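Local coordinates for protein dehydrogenase (Chromobacterium violaceum, PDB 3Q2I) that probably oxidises UDP-N-acetylglucosaminuronic acid with NAD as cofactor, a step in making 2,3-diacetamido-2,3-dideoxy-D-mannuronic acid, at residues V19-I24 / I42-I47; R23-H28 / I80-S85; A187-A192 / E333-M338; V209-A214 / G226-K231. All blocks are in the same frame, centred on the assembly; numbering follows the deposited sequence.

Contact 1: V19-I24 / I42-I47; sequences VGCGRI and IDVCDI. With NAI (1,4-dihydronicotinamide adenine dinucleotide), chain B.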
# COMPACT_ATOMS: atom_id res chain seq x y z
N VAL A 19 -30.92 -32.91 9.62
CA VAL A 19 -29.91 -32.96 10.68
C VAL A 19 -29.84 -31.61 11.40
O VAL A 19 -29.82 -30.55 10.75
CB VAL A 19 -28.51 -33.41 10.14
CG1 VAL A 19 -28.06 -32.55 8.99
CG2 VAL A 19 -27.49 -33.49 11.24
N GLY A 20 -29.90 -31.69 12.72
CA GLY A 20 -29.98 -30.48 13.56
C GLY A 20 -31.37 -30.09 14.03
O GLY A 20 -32.08 -29.29 13.43
N CYS A 21 -31.76 -30.71 15.14
CA CYS A 21 -33.15 -30.63 15.52
C CYS A 21 -33.28 -29.49 16.54
O CYS A 21 -33.60 -29.72 17.72
CB CYS A 21 -33.52 -31.94 16.24
SG CYS A 21 -33.67 -33.32 15.08
N GLY A 22 -32.96 -28.27 16.10
CA GLY A 22 -33.13 -27.09 16.97
C GLY A 22 -34.27 -26.16 16.60
O GLY A 22 -35.34 -26.58 16.13
N ARG A 23 -34.04 -24.87 16.81
CA ARG A 23 -35.02 -23.84 16.63
C ARG A 23 -35.64 -23.80 15.24
O ARG A 23 -36.89 -23.87 15.12
CB ARG A 23 -34.47 -22.48 17.10
CG ARG A 23 -35.48 -21.36 17.30
CD ARG A 23 -34.79 -20.08 17.80
NE ARG A 23 -33.96 -20.37 18.97
CZ ARG A 23 -32.95 -19.62 19.41
NH1 ARG A 23 -32.56 -18.50 18.79
NH2 ARG A 23 -32.31 -20.02 20.51
N ILE A 24 -34.85 -23.64 14.15
CA ILE A 24 -35.55 -23.46 12.87
C ILE A 24 -36.03 -24.82 12.34
O ILE A 24 -36.86 -24.85 11.44
CB ILE A 24 -34.77 -22.82 11.65
CG1 ILE A 24 -33.29 -23.12 11.66
CG2 ILE A 24 -35.45 -21.53 11.08
CD1 ILE A 24 -32.98 -24.55 11.80
N ILE A 42 -38.47 -38.78 6.89
CA ILE A 42 -38.28 -40.16 7.29
C ILE A 42 -37.14 -40.40 8.27
O ILE A 42 -37.03 -41.48 8.85
CB ILE A 42 -38.13 -41.10 6.06
CG1 ILE A 42 -37.05 -40.53 5.11
CG2 ILE A 42 -39.42 -41.11 5.25
CD1 ILE A 42 -36.40 -41.58 4.20
N ASP A 43 -36.24 -39.41 8.44
CA ASP A 43 -35.10 -39.63 9.30
C ASP A 43 -34.66 -38.27 9.87
O ASP A 43 -34.72 -37.28 9.14
CB ASP A 43 -33.94 -40.20 8.48
CG ASP A 43 -34.21 -41.61 8.04
OD1 ASP A 43 -33.99 -42.53 8.87
OD2 ASP A 43 -34.64 -41.79 6.88
N VAL A 44 -34.32 -38.24 11.16
CA VAL A 44 -33.87 -37.00 11.81
C VAL A 44 -32.61 -37.32 12.59
O VAL A 44 -32.37 -38.46 13.02
CB VAL A 44 -34.92 -36.30 12.70
CG1 VAL A 44 -36.03 -35.72 11.88
CG2 VAL A 44 -35.45 -37.26 13.82
N CYS A 45 -31.75 -36.30 12.77
CA CYS A 45 -30.47 -36.53 13.39
C CYS A 45 -30.14 -35.34 14.30
O CYS A 45 -30.33 -34.18 13.90
CB CYS A 45 -29.36 -36.63 12.33
SG CYS A 45 -27.71 -36.70 13.04
N ASP A 46 -29.69 -35.64 15.52
CA ASP A 46 -29.16 -34.63 16.45
C ASP A 46 -28.18 -35.25 17.43
O ASP A 46 -28.37 -36.40 17.89
CB ASP A 46 -30.27 -33.82 17.13
CG ASP A 46 -29.78 -32.46 17.63
OD1 ASP A 46 -28.78 -32.46 18.39
OD2 ASP A 46 -30.36 -31.43 17.25
N ILE A 47 -27.07 -34.55 17.72
CA ILE A 47 -26.11 -35.12 18.66
C ILE A 47 -26.58 -34.96 20.12
O ILE A 47 -25.93 -35.45 21.04
CB ILE A 47 -24.69 -34.50 18.50
CG1 ILE A 47 -24.74 -32.98 18.71
CG2 ILE A 47 -24.07 -34.92 17.18
CD1 ILE A 47 -23.34 -32.34 18.82
PA NAI B . -30.01 -24.26 17.22
O1A NAI B . -28.84 -24.09 18.10
O2A NAI B . -31.47 -24.02 17.80
O5B NAI B . -30.07 -25.68 16.52
C5B NAI B . -28.91 -26.41 16.81
C4B NAI B . -29.17 -27.87 16.47
O4B NAI B . -28.10 -28.53 15.78
C3B NAI B . -29.13 -28.33 17.93
O3B NAI B . -30.29 -29.12 18.25
C2B NAI B . -27.76 -29.01 18.09
O2B NAI B . -27.71 -30.02 19.08
C1B NAI B . -27.64 -29.59 16.66
N9A NAI B . -26.30 -30.01 16.32
C8A NAI B . -25.13 -29.32 16.55
N7A NAI B . -24.15 -29.99 16.03
C5A NAI B . -24.62 -31.09 15.35
C6A NAI B . -24.04 -32.16 14.63
N6A NAI B . -22.68 -32.25 14.41
N1A NAI B . -24.84 -33.12 14.14
C2A NAI B . -26.14 -33.05 14.35
N3A NAI B . -26.76 -32.08 15.02
C4A NAI B . -26.00 -31.10 15.55
O3 NAI B . -29.83 -23.27 15.99
PN NAI B . -30.90 -22.75 14.99
O1N NAI B . -31.37 -21.37 15.37
O2N NAI B . -32.01 -23.77 14.64
O5D NAI B . -30.08 -22.29 13.66
C5D NAI B . -29.84 -23.43 12.86
C4D NAI B . -29.37 -23.03 11.46
O4D NAI B . -30.51 -22.40 10.86
C3D NAI B . -28.28 -21.93 11.43
O3D NAI B . -27.51 -22.17 10.25
C2D NAI B . -29.08 -20.64 11.22
O2D NAI B . -28.34 -19.66 10.49
C1D NAI B . -30.29 -21.09 10.36
N1N NAI B . -31.45 -20.24 10.52
C2N NAI B . -32.06 -19.78 9.45
C3N NAI B . -33.14 -18.89 9.53
C7N NAI B . -33.84 -18.41 8.32
O7N NAI B . -34.47 -17.37 8.23
N7N NAI B . -33.80 -19.15 7.17
C4N NAI B . -33.50 -18.44 10.81
C5N NAI B . -32.90 -19.04 11.91
C6N NAI B . -31.87 -19.93 11.75
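Asp-46 holds its CG trans to its own backbone N (chi1 -157°), and that swing carries the carboxylate back over the turn 20-22, where OD2 meets the amide of Cys-21. Cys-21 answers with SG trans to its carbonyl carbon, which lays the sulfur beside the end of strand 39-45, near Val-44 CB and the carbonyl of Cys-45. The bond from Cys-21 N to Asp-46 OD2 is short, 2.6 Å, but bent, 147° at the hydrogen; it reaches the oxygen on its anti side, 19° out of the carboxylate plane. Just before this, at the ends of strands 14-19 and 39-45, Val-19 and Cys-45 form a parallel bridge, Gly-20 N gives a straighter bond of 2.8 Å to Cys-45 O, and Val-19 CG2 packs on Cys-45 SG at 3.7 Å. Val-19 CG2 also lies 3.4 Å from C2A of the adenine, against which Ile-47 packs too. The angles at Gly-20 would press a CB against the preceding carbonyl oxygen, and at Gly-22 one would hit O5B of the dinucleotide.

Both carboxylate oxygens are used by the adenosine ribose: NAI O2B donates to Asp-46 OD1 at 2.8 Å and NAI O3B to Asp-46 OD2 at 2.5 Å. OD2 thus has two donors, Cys-21 N and O3B, which ties the glycine turn and the ribose to one oxygen, while Asp-48 N, just past the segment, holds OD1. An acid at the end of the second strand, accepting from both ribose hydroxyls, is the Rossmann signature of NAD binding, and its charge would probably disfavour the 2'-phosphate of NADP.

Contact 2: R23-H28 / I80-S85; sequences RIANNH and ILTTPS. With NAI (1,4-dihydronicotinamide adenine dinucleotide), chain B.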
# COMPACT_ATOMS: atom_id res chain seq x y z
N ARG A 23 -34.04 -24.87 16.81
CA ARG A 23 -35.02 -23.84 16.63
C ARG A 23 -35.64 -23.80 15.24
O ARG A 23 -36.89 -23.87 15.12
CB ARG A 23 -34.47 -22.48 17.10
CG ARG A 23 -35.48 -21.36 17.30
CD ARG A 23 -34.79 -20.08 17.80
NE ARG A 23 -33.96 -20.37 18.97
CZ ARG A 23 -32.95 -19.62 19.41
NH1 ARG A 23 -32.56 -18.50 18.79
NH2 ARG A 23 -32.31 -20.02 20.51
N ILE A 24 -34.85 -23.64 14.15
CA ILE A 24 -35.55 -23.46 12.87
C ILE A 24 -36.03 -24.82 12.34
O ILE A 24 -36.86 -24.85 11.44
CB ILE A 24 -34.77 -22.82 11.65
CG1 ILE A 24 -33.29 -23.12 11.66
CG2 ILE A 24 -35.45 -21.53 11.08
CD1 ILE A 24 -32.98 -24.55 11.80
N ALA A 25 -35.51 -25.92 12.87
CA ALA A 25 -36.05 -27.20 12.42
C ALA A 25 -37.57 -27.20 12.68
O ALA A 25 -38.33 -27.82 11.93
CB ALA A 25 -35.40 -28.34 13.14
N ASN A 26 -38.02 -26.53 13.74
CA ASN A 26 -39.47 -26.39 13.91
C ASN A 26 -40.22 -25.90 12.66
O ASN A 26 -41.27 -26.42 12.27
CB ASN A 26 -39.70 -25.47 15.12
CG ASN A 26 -41.14 -25.23 15.43
OD1 ASN A 26 -41.86 -26.12 15.92
ND2 ASN A 26 -41.58 -24.00 15.19
N ASN A 27 -39.67 -24.89 11.98
CA ASN A 27 -40.30 -24.35 10.79
C ASN A 27 -40.26 -25.31 9.60
O ASN A 27 -41.11 -25.23 8.71
CB ASN A 27 -39.60 -23.07 10.30
CG ASN A 27 -39.65 -21.96 11.31
OD1 ASN A 27 -40.17 -20.88 11.03
ND2 ASN A 27 -39.06 -22.20 12.46
N HIS A 28 -39.23 -26.15 9.54
CA HIS A 28 -39.13 -27.16 8.51
C HIS A 28 -40.13 -28.28 8.80
O HIS A 28 -40.81 -28.74 7.87
CB HIS A 28 -37.71 -27.73 8.41
CG HIS A 28 -36.70 -26.75 7.86
ND1 HIS A 28 -36.23 -26.81 6.57
CD2 HIS A 28 -36.06 -25.71 8.45
CE1 HIS A 28 -35.36 -25.82 6.37
NE2 HIS A 28 -35.23 -25.15 7.51
N ILE A 80 -31.57 -32.25 4.81
CA ILE A 80 -31.80 -30.85 5.16
C ILE A 80 -30.81 -30.53 6.28
O ILE A 80 -30.67 -31.31 7.25
CB ILE A 80 -33.20 -30.66 5.75
CG1 ILE A 80 -34.28 -31.07 4.72
CG2 ILE A 80 -33.40 -29.25 6.20
CD1 ILE A 80 -35.56 -31.62 5.39
N LEU A 81 -30.07 -29.42 6.15
CA LEU A 81 -29.06 -29.07 7.16
C LEU A 81 -29.55 -27.88 8.00
O LEU A 81 -29.63 -26.74 7.50
CB LEU A 81 -27.75 -28.64 6.45
CG LEU A 81 -27.23 -29.69 5.48
CD1 LEU A 81 -25.84 -29.21 4.93
CD2 LEU A 81 -27.09 -31.02 6.15
N THR A 82 -29.95 -28.14 9.24
CA THR A 82 -30.45 -27.11 10.15
C THR A 82 -29.56 -27.10 11.42
O THR A 82 -30.01 -26.80 12.54
CB THR A 82 -31.96 -27.32 10.48
OG1 THR A 82 -32.14 -28.70 10.81
CG2 THR A 82 -32.88 -26.92 9.36
N THR A 83 -28.28 -27.38 11.22
CA THR A 83 -27.20 -27.30 12.20
C THR A 83 -26.58 -25.91 12.27
O THR A 83 -26.92 -25.02 11.48
CB THR A 83 -26.10 -28.29 11.82
OG1 THR A 83 -25.87 -28.21 10.40
CG2 THR A 83 -26.53 -29.74 12.16
N PRO A 84 -25.72 -25.70 13.27
CA PRO A 84 -24.95 -24.46 13.25
C PRO A 84 -24.32 -24.14 11.88
O PRO A 84 -23.82 -25.05 11.21
CB PRO A 84 -23.86 -24.77 14.26
CG PRO A 84 -24.57 -25.64 15.33
CD PRO A 84 -25.41 -26.56 14.43
N SER A 85 -24.31 -22.87 11.51
CA SER A 85 -23.99 -22.46 10.15
C SER A 85 -22.63 -22.96 9.69
O SER A 85 -22.50 -23.43 8.55
CB SER A 85 -24.09 -20.94 9.96
OG SER A 85 -25.33 -20.49 10.52
PA NAI B . -30.01 -24.26 17.22
O1A NAI B . -28.84 -24.09 18.10
O2A NAI B . -31.47 -24.02 17.80
O5B NAI B . -30.07 -25.68 16.52
C5B NAI B . -28.91 -26.41 16.81
C4B NAI B . -29.17 -27.87 16.47
O4B NAI B . -28.10 -28.53 15.78
C3B NAI B . -29.13 -28.33 17.93
O3B NAI B . -30.29 -29.12 18.25
C2B NAI B . -27.76 -29.01 18.09
O2B NAI B . -27.71 -30.02 19.08
C1B NAI B . -27.64 -29.59 16.66
N9A NAI B . -26.30 -30.01 16.32
C8A NAI B . -25.13 -29.32 16.55
N7A NAI B . -24.15 -29.99 16.03
C5A NAI B . -24.62 -31.09 15.35
C6A NAI B . -24.04 -32.16 14.63
N6A NAI B . -22.68 -32.25 14.41
N1A NAI B . -24.84 -33.12 14.14
C2A NAI B . -26.14 -33.05 14.35
N3A NAI B . -26.76 -32.08 15.02
C4A NAI B . -26.00 -31.10 15.55
O3 NAI B . -29.83 -23.27 15.99
PN NAI B . -30.90 -22.75 14.99
O1N NAI B . -31.37 -21.37 15.37
O2N NAI B . -32.01 -23.77 14.64
O5D NAI B . -30.08 -22.29 13.66
C5D NAI B . -29.84 -23.43 12.86
C4D NAI B . -29.37 -23.03 11.46
O4D NAI B . -30.51 -22.40 10.86
C3D NAI B . -28.28 -21.93 11.43
O3D NAI B . -27.51 -22.17 10.25
C2D NAI B . -29.08 -20.64 11.22
O2D NAI B . -28.34 -19.66 10.49
C1D NAI B . -30.29 -21.09 10.36
N1N NAI B . -31.45 -20.24 10.52
C2N NAI B . -32.06 -19.78 9.45
C3N NAI B . -33.14 -18.89 9.53
C7N NAI B . -33.84 -18.41 8.32
O7N NAI B . -34.47 -17.37 8.23
N7N NAI B . -33.80 -19.15 7.17
C4N NAI B . -33.50 -18.44 10.81
C5N NAI B . -32.90 -19.04 11.91
C6N NAI B . -31.87 -19.93 11.75
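Thr-82 meets the start of helix 25-34 through every atom of its side chain. CB is modelled 3.2 Å from Ile-24 CD1, closer than carbons normally come, so the exact placing of that methyl is doubtful. OG1, placed between the backbone N and the carbonyl carbon (chi1 47°), faces Ala-25 CB at 4.0 Å; its strongest partner is the carbonyl oxygen of Gly-20, with that of Val-19 also within bonding distance. CG2, on the other branch, lies beside Ile-24 CD1 and ends over one face of the His-28 ring, a CH-pi contact 3.7 Å from the centroid and 26° off the normal, displaced toward the rim. Ile-80 CG2 reaches the same ring obliquely, 3.8 Å from ND1. The imidazole is held at both nitrogens, NE2 by Glu-105 and ND1 by Tyr-308, which fixes its rotation against the threonine methyl.

Ile-24 is shared with the cofactor: its CG2 touches the nicotinamide ring, while its N donates to NAI O2N at 2.9 Å and Arg-23 N to NAI O2A. Ser-85 OG and NAI O3D are hydrogen-bonded at 2.8 Å. Backbone amides in the turn leading into the first helix, set on the pyrophosphate, are typical of the Rossmann NAD site.

Contact 3: A187-A192 / E333-M338; sequences AFMNQA and ELLIAM. With HP7 ((2S,3S,4R,5R,6R)-5-acetamido-6-[[[(2R,3S,4R,5R)-5-(2,4-dioxopyrimidin-1-yl)-3,4-dihydroxy-oxolan-2-yl]methoxy-hydroxy-phosphoryl]oxy-hydroxy-phosphoryl]oxy-3,4-dihydroxy-oxane-2-carboxylic acid), chain C.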
# COMPACT_ATOMS: atom_id res chain seq x y z
N ALA A 187 -23.88 -9.69 12.98
CA ALA A 187 -25.07 -8.96 12.53
C ALA A 187 -25.32 -9.05 11.02
O ALA A 187 -26.47 -9.12 10.56
CB ALA A 187 -25.04 -7.53 13.02
N PHE A 188 -24.24 -9.02 10.22
CA PHE A 188 -24.43 -9.14 8.77
C PHE A 188 -24.66 -10.58 8.29
O PHE A 188 -25.62 -10.80 7.53
CB PHE A 188 -23.24 -8.53 8.02
CG PHE A 188 -23.26 -7.02 7.91
CD1 PHE A 188 -24.08 -6.37 7.01
CD2 PHE A 188 -22.25 -6.29 8.52
CE1 PHE A 188 -24.04 -4.97 6.85
CE2 PHE A 188 -22.11 -4.89 8.28
CZ PHE A 188 -23.09 -4.24 7.52
N MET A 189 -23.84 -11.52 8.73
CA MET A 189 -23.88 -12.90 8.18
C MET A 189 -25.03 -13.73 8.76
O MET A 189 -25.58 -14.56 8.01
CB MET A 189 -22.56 -13.58 8.48
CG MET A 189 -22.47 -15.08 8.12
SD MET A 189 -20.81 -15.74 8.23
CE MET A 189 -20.07 -15.07 6.75
N ASN A 190 -25.35 -13.47 10.02
CA ASN A 190 -26.52 -14.15 10.62
C ASN A 190 -27.74 -13.24 10.51
O ASN A 190 -28.53 -13.38 9.58
CB ASN A 190 -26.27 -14.56 12.08
CG ASN A 190 -27.52 -15.22 12.68
OD1 ASN A 190 -28.61 -14.91 12.24
ND2 ASN A 190 -27.35 -16.18 13.56
N GLN A 191 -27.85 -12.24 11.37
CA GLN A 191 -29.19 -11.66 11.60
C GLN A 191 -29.79 -10.96 10.40
O GLN A 191 -30.95 -11.17 10.02
CB GLN A 191 -29.22 -10.78 12.86
CG GLN A 191 -29.05 -11.60 14.14
CD GLN A 191 -27.59 -11.85 14.48
OE1 GLN A 191 -26.68 -11.07 14.13
NE2 GLN A 191 -27.33 -12.95 15.14
N ALA A 192 -28.96 -10.16 9.72
CA ALA A 192 -29.44 -9.42 8.57
C ALA A 192 -29.17 -10.08 7.21
O ALA A 192 -29.20 -9.39 6.18
CB ALA A 192 -28.82 -8.00 8.63
N GLU A 333 -20.50 -14.17 -1.13
CA GLU A 333 -19.27 -13.46 -1.59
C GLU A 333 -19.34 -12.01 -1.10
O GLU A 333 -18.30 -11.44 -0.67
CB GLU A 333 -19.26 -13.53 -3.13
CG GLU A 333 -17.97 -12.90 -3.65
CD GLU A 333 -17.98 -12.79 -5.17
OE1 GLU A 333 -16.93 -13.06 -5.76
OE2 GLU A 333 -19.05 -12.54 -5.77
N LEU A 334 -20.52 -11.39 -1.08
CA LEU A 334 -20.65 -10.04 -0.52
C LEU A 334 -20.32 -10.02 0.96
O LEU A 334 -19.67 -9.10 1.44
CB LEU A 334 -22.05 -9.46 -0.75
CG LEU A 334 -22.30 -8.93 -2.14
CD1 LEU A 334 -23.81 -8.66 -2.24
CD2 LEU A 334 -21.48 -7.64 -2.32
N LEU A 335 -20.84 -10.96 1.74
CA LEU A 335 -20.60 -10.99 3.17
C LEU A 335 -19.11 -11.10 3.40
O LEU A 335 -18.56 -10.42 4.28
CB LEU A 335 -21.32 -12.20 3.82
CG LEU A 335 -22.84 -12.11 3.94
CD1 LEU A 335 -23.34 -13.50 4.34
CD2 LEU A 335 -23.19 -11.07 4.99
N ILE A 336 -18.45 -11.98 2.63
CA ILE A 336 -17.00 -12.23 2.86
C ILE A 336 -16.26 -10.97 2.42
O ILE A 336 -15.33 -10.57 3.17
CB ILE A 336 -16.49 -13.47 2.07
CG1 ILE A 336 -17.22 -14.71 2.65
CG2 ILE A 336 -14.98 -13.57 2.18
CD1 ILE A 336 -16.89 -15.03 4.10
N ALA A 337 -16.70 -10.27 1.36
CA ALA A 337 -16.00 -9.03 1.00
C ALA A 337 -16.20 -7.95 2.08
O ALA A 337 -15.22 -7.24 2.42
CB ALA A 337 -16.55 -8.48 -0.31
N MET A 338 -17.40 -7.87 2.66
CA MET A 338 -17.68 -6.90 3.74
C MET A 338 -16.79 -7.26 4.95
O MET A 338 -16.20 -6.36 5.57
CB MET A 338 -19.16 -6.94 4.20
CG MET A 338 -20.12 -6.60 3.09
SD MET A 338 -21.81 -6.80 3.77
CE MET A 338 -22.76 -6.15 2.42
N1 HP7 C . -35.45 -10.50 19.79
C2 HP7 C . -35.41 -9.56 20.74
O2 HP7 C . -34.77 -9.78 21.80
N3 HP7 C . -36.06 -8.40 20.60
C4 HP7 C . -36.76 -8.15 19.49
O4 HP7 C . -37.40 -7.07 19.44
C5 HP7 C . -36.82 -9.10 18.47
C6 HP7 C . -36.14 -10.30 18.66
PA HP7 C . -37.12 -13.39 15.87
PB HP7 C . -36.71 -14.66 13.39
O'P HP7 C . -31.63 -13.59 14.92
O'Q HP7 C . -31.35 -15.76 14.74
C1' HP7 C . -34.68 -13.43 12.29
O1A HP7 C . -37.76 -12.07 15.46
O1B HP7 C . -37.67 -13.66 12.79
C1C HP7 C . -34.66 -11.72 19.98
C2' HP7 C . -34.10 -13.42 10.86
N2' HP7 C . -35.16 -13.66 9.88
O2A HP7 C . -37.94 -14.54 16.38
O2B HP7 C . -37.07 -16.12 13.57
C2C HP7 C . -35.43 -12.82 20.71
O2C HP7 C . -34.46 -13.42 21.58
C3' HP7 C . -33.02 -14.48 10.70
O3' HP7 C . -32.33 -14.16 9.47
O3A HP7 C . -36.16 -13.98 14.73
O3B HP7 C . -35.36 -14.68 12.47
C3C HP7 C . -35.73 -13.82 19.60
O3C HP7 C . -35.78 -15.15 20.11
C4' HP7 C . -32.00 -14.41 11.86
O4' HP7 C . -31.07 -15.49 11.83
C4C HP7 C . -34.56 -13.67 18.63
O4C HP7 C . -34.38 -12.25 18.69
C5' HP7 C . -32.80 -14.60 13.16
O5' HP7 C . -33.62 -13.44 13.26
C5C HP7 C . -35.00 -14.04 17.23
O5C HP7 C . -35.99 -13.05 16.95
C6' HP7 C . -31.88 -14.67 14.35
C7' HP7 C . -35.53 -12.85 8.89
O7' HP7 C . -34.97 -11.80 8.55
C8' HP7 C . -36.74 -13.31 8.11
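Leu-335 is the main bump here: it projects from helix 325-344 and drives its forked end into the hollow beside the backbone of Phe-188 and Met-189. CD2 fills the inner part, 3.5 Å from Phe-188 O and 3.7 Å from Met-189 CA, with Phe-188 CB on its flank; CD1 lies against Met-189 CA and CG. On either side of this leucine a longer side chain closes the gap. Met-338, extended beyond CG, runs across Phe-188 at about a right angle and sets SD over one face of the ring, 4.3 Å from the centroid and 20° off the normal, a Met-aromatic contact displaced toward the rim near CD1. Met-189 leaves its helix with CG trans to the backbone N (chi1 173°) and then bends at its last torsion, which brings CE to within 4.1 Å of Ile-336 CD1. Ile-336 itself starts away from the short helix, and its tip alone turns back to touch.

The short helix is weakly bonded and includes a wider pi-type turn closed by Ala-192 N on Ala-187 O at 2.8 Å. Asn-190 and Gln-191 turn to the sugar nucleotide: HP7 O4' donates to Asn-190 OD1 at 2.6 Å, and Asp-184 holds ND2 of the same amide.

Segments 187-191 and 333-338 run roughly antiparallel (151°), their axes approaching to 10.1 Å. Helix 187-191 thus has the sugar nucleotide on one side and helix 325-344 on the other, while Val-242 of strand 237-243 and Thr-213 of strand 206-214 touch Phe-188, and Val-196 of helix 193-203 touches both Phe-188 and Leu-335.

Contact 4: V209-A214 / G226-K231; sequences VQAYTA and GTVSVK. With NA (sodium ion), chain E.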
# COMPACT_ATOMS: atom_id res chain seq x y z
N VAL A 209 -17.09 -3.01 -2.01
CA VAL A 209 -17.66 -2.52 -0.76
C VAL A 209 -16.56 -1.91 0.10
O VAL A 209 -15.38 -2.26 -0.02
CB VAL A 209 -18.33 -3.69 0.02
CG1 VAL A 209 -19.47 -4.30 -0.81
CG2 VAL A 209 -17.30 -4.75 0.43
N GLN A 210 -17.00 -1.07 1.06
CA GLN A 210 -16.12 -0.53 2.11
C GLN A 210 -16.89 -0.63 3.42
O GLN A 210 -17.98 -0.06 3.51
CB GLN A 210 -15.87 0.96 1.87
CG GLN A 210 -15.16 1.19 0.57
CD GLN A 210 -15.28 2.63 0.05
OE1 GLN A 210 -14.48 3.07 -0.77
NE2 GLN A 210 -16.29 3.37 0.52
N ALA A 211 -16.39 -1.33 4.43
CA ALA A 211 -17.19 -1.66 5.60
C ALA A 211 -16.50 -1.30 6.91
O ALA A 211 -15.27 -1.22 6.96
CB ALA A 211 -17.67 -3.11 5.58
N TYR A 212 -17.31 -1.01 7.95
CA TYR A 212 -16.83 -0.95 9.32
C TYR A 212 -17.76 -1.89 10.11
O TYR A 212 -18.96 -1.92 9.86
CB TYR A 212 -17.00 0.43 10.00
CG TYR A 212 -16.15 1.54 9.46
CD1 TYR A 212 -14.86 1.71 9.93
CD2 TYR A 212 -16.70 2.51 8.63
CE1 TYR A 212 -14.07 2.73 9.42
CE2 TYR A 212 -15.92 3.57 8.16
CZ TYR A 212 -14.64 3.69 8.62
OH TYR A 212 -13.82 4.69 8.13
N THR A 213 -17.15 -2.68 10.99
CA THR A 213 -17.99 -3.40 11.95
C THR A 213 -17.37 -3.34 13.34
O THR A 213 -16.21 -3.01 13.51
CB THR A 213 -18.10 -4.88 11.57
OG1 THR A 213 -16.84 -5.52 11.67
CG2 THR A 213 -18.71 -5.11 10.20
N ALA A 214 -18.19 -3.64 14.36
CA ALA A 214 -17.68 -3.49 15.72
C ALA A 214 -18.53 -4.36 16.62
O ALA A 214 -19.67 -4.66 16.25
CB ALA A 214 -17.84 -2.04 16.16
N GLY A 226 -22.73 -2.65 12.35
CA GLY A 226 -21.88 -2.49 11.16
C GLY A 226 -22.50 -1.56 10.17
O GLY A 226 -23.71 -1.35 10.13
N THR A 227 -21.68 -1.05 9.25
CA THR A 227 -22.15 -0.25 8.15
C THR A 227 -21.29 -0.56 6.93
O THR A 227 -20.10 -0.86 7.08
CB THR A 227 -22.17 1.26 8.49
OG1 THR A 227 -22.82 1.96 7.44
CG2 THR A 227 -20.76 1.87 8.78
N VAL A 228 -21.93 -0.63 5.77
CA VAL A 228 -21.16 -0.92 4.56
C VAL A 228 -21.55 0.07 3.49
O VAL A 228 -22.75 0.22 3.25
CB VAL A 228 -21.36 -2.35 4.09
CG1 VAL A 228 -22.83 -2.71 3.87
CG2 VAL A 228 -20.49 -2.63 2.87
N SER A 229 -20.56 0.69 2.84
CA SER A 229 -20.70 1.53 1.64
C SER A 229 -20.60 0.55 0.45
O SER A 229 -19.67 -0.29 0.43
CB SER A 229 -19.46 2.49 1.63
OG SER A 229 -19.48 3.32 2.76
N VAL A 230 -21.53 0.64 -0.52
CA VAL A 230 -21.56 -0.27 -1.65
C VAL A 230 -21.55 0.50 -2.97
O VAL A 230 -22.27 1.53 -3.15
CB VAL A 230 -22.88 -1.08 -1.60
CG1 VAL A 230 -22.96 -2.12 -2.78
CG2 VAL A 230 -23.00 -1.80 -0.27
N LYS A 231 -20.76 -0.01 -3.94
CA LYS A 231 -20.72 0.51 -5.30
C LYS A 231 -21.12 -0.58 -6.25
O LYS A 231 -20.49 -1.65 -6.23
CB LYS A 231 -19.36 1.12 -5.69
CG LYS A 231 -19.37 1.55 -7.18
CD LYS A 231 -18.02 2.08 -7.58
CE LYS A 231 -18.02 2.36 -9.09
NZ LYS A 231 -16.65 2.65 -9.60
NA NA E . -14.67 -4.69 12.68
O HOH W 1 -14.16 -2.43 10.97
O HOH W 2 -13.00 -3.88 13.43
O HOH W 3 -13.61 -6.80 11.82
O HOH W 4 -15.45 -6.35 14.15
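Val-228 CG2 packs tightly at the centre of the face that carries Val-209, Ala-211 and Val-230, touching Val-209 CB at 3.7 Å and Ala-211 CB at 3.9 Å. It gets there because CG2 stands trans to the backbone N and leans toward the neighbouring strand. Helix 325-344 covers this face, with Ala-337 on Val-209 and Met-338 on Val-228. The backbones form an antiparallel hairpin, 175° between directions: Gln-210 with Ser-229 and Tyr-212 with Thr-227 are the hydrogen-bonded pairs, each with two bonds of 2.8 to 2.9 Å between backbone N and O. At Gly-226, where the strands are 4.1 Å apart between its CA and Thr-213 CA, a CB would crowd Thr-213 CG2.

The other face is more polar but also buried, because a third subunit lies on it. Thr-227 CG2 meets the edge of the Tyr-212 ring, and Tyr-212 OH hydrogen-bonds to Ser-208 of that subunit.

The solvent side is at Thr-213, where the backbones are still close but the residue is partly exposed. Its O and OG1 chelate a sodium ion at 2.4 and 2.5 Å. Four waters are modelled around the ion, one implausibly close and one distant, so the outer ligands are less certain. The chemistry thus divides by place: apolar contacts toward the helix, hydroxyls and amides toward the other subunit, and at the wet end a hydrated ion, consistent with a peripheral site.

All four contacts are largely buried, but by different things: cofactor and neighbouring strands in 1 and 2, helices and sheet in 3, helix 325-344 and another subunit in 4. Contacts 1 and 2 share Arg-23 and Ile-24 and the same parallel sheet; they meet through Val-19, Gly-20 and Thr-82, so polar bonds to the dinucleotide sit beside small apolar contacts. Contacts 3 and 4 touch each other in the C-terminal alpha/beta domain, contact 4 nested in the loop that contact 3 closes. Contact 3 is apolar, with residues that bind the sugar nucleotide on the far side of its short helix, whereas contact 4 is backbone-bonded. Centres of contacts 1 and 4 are about 35 Å apart.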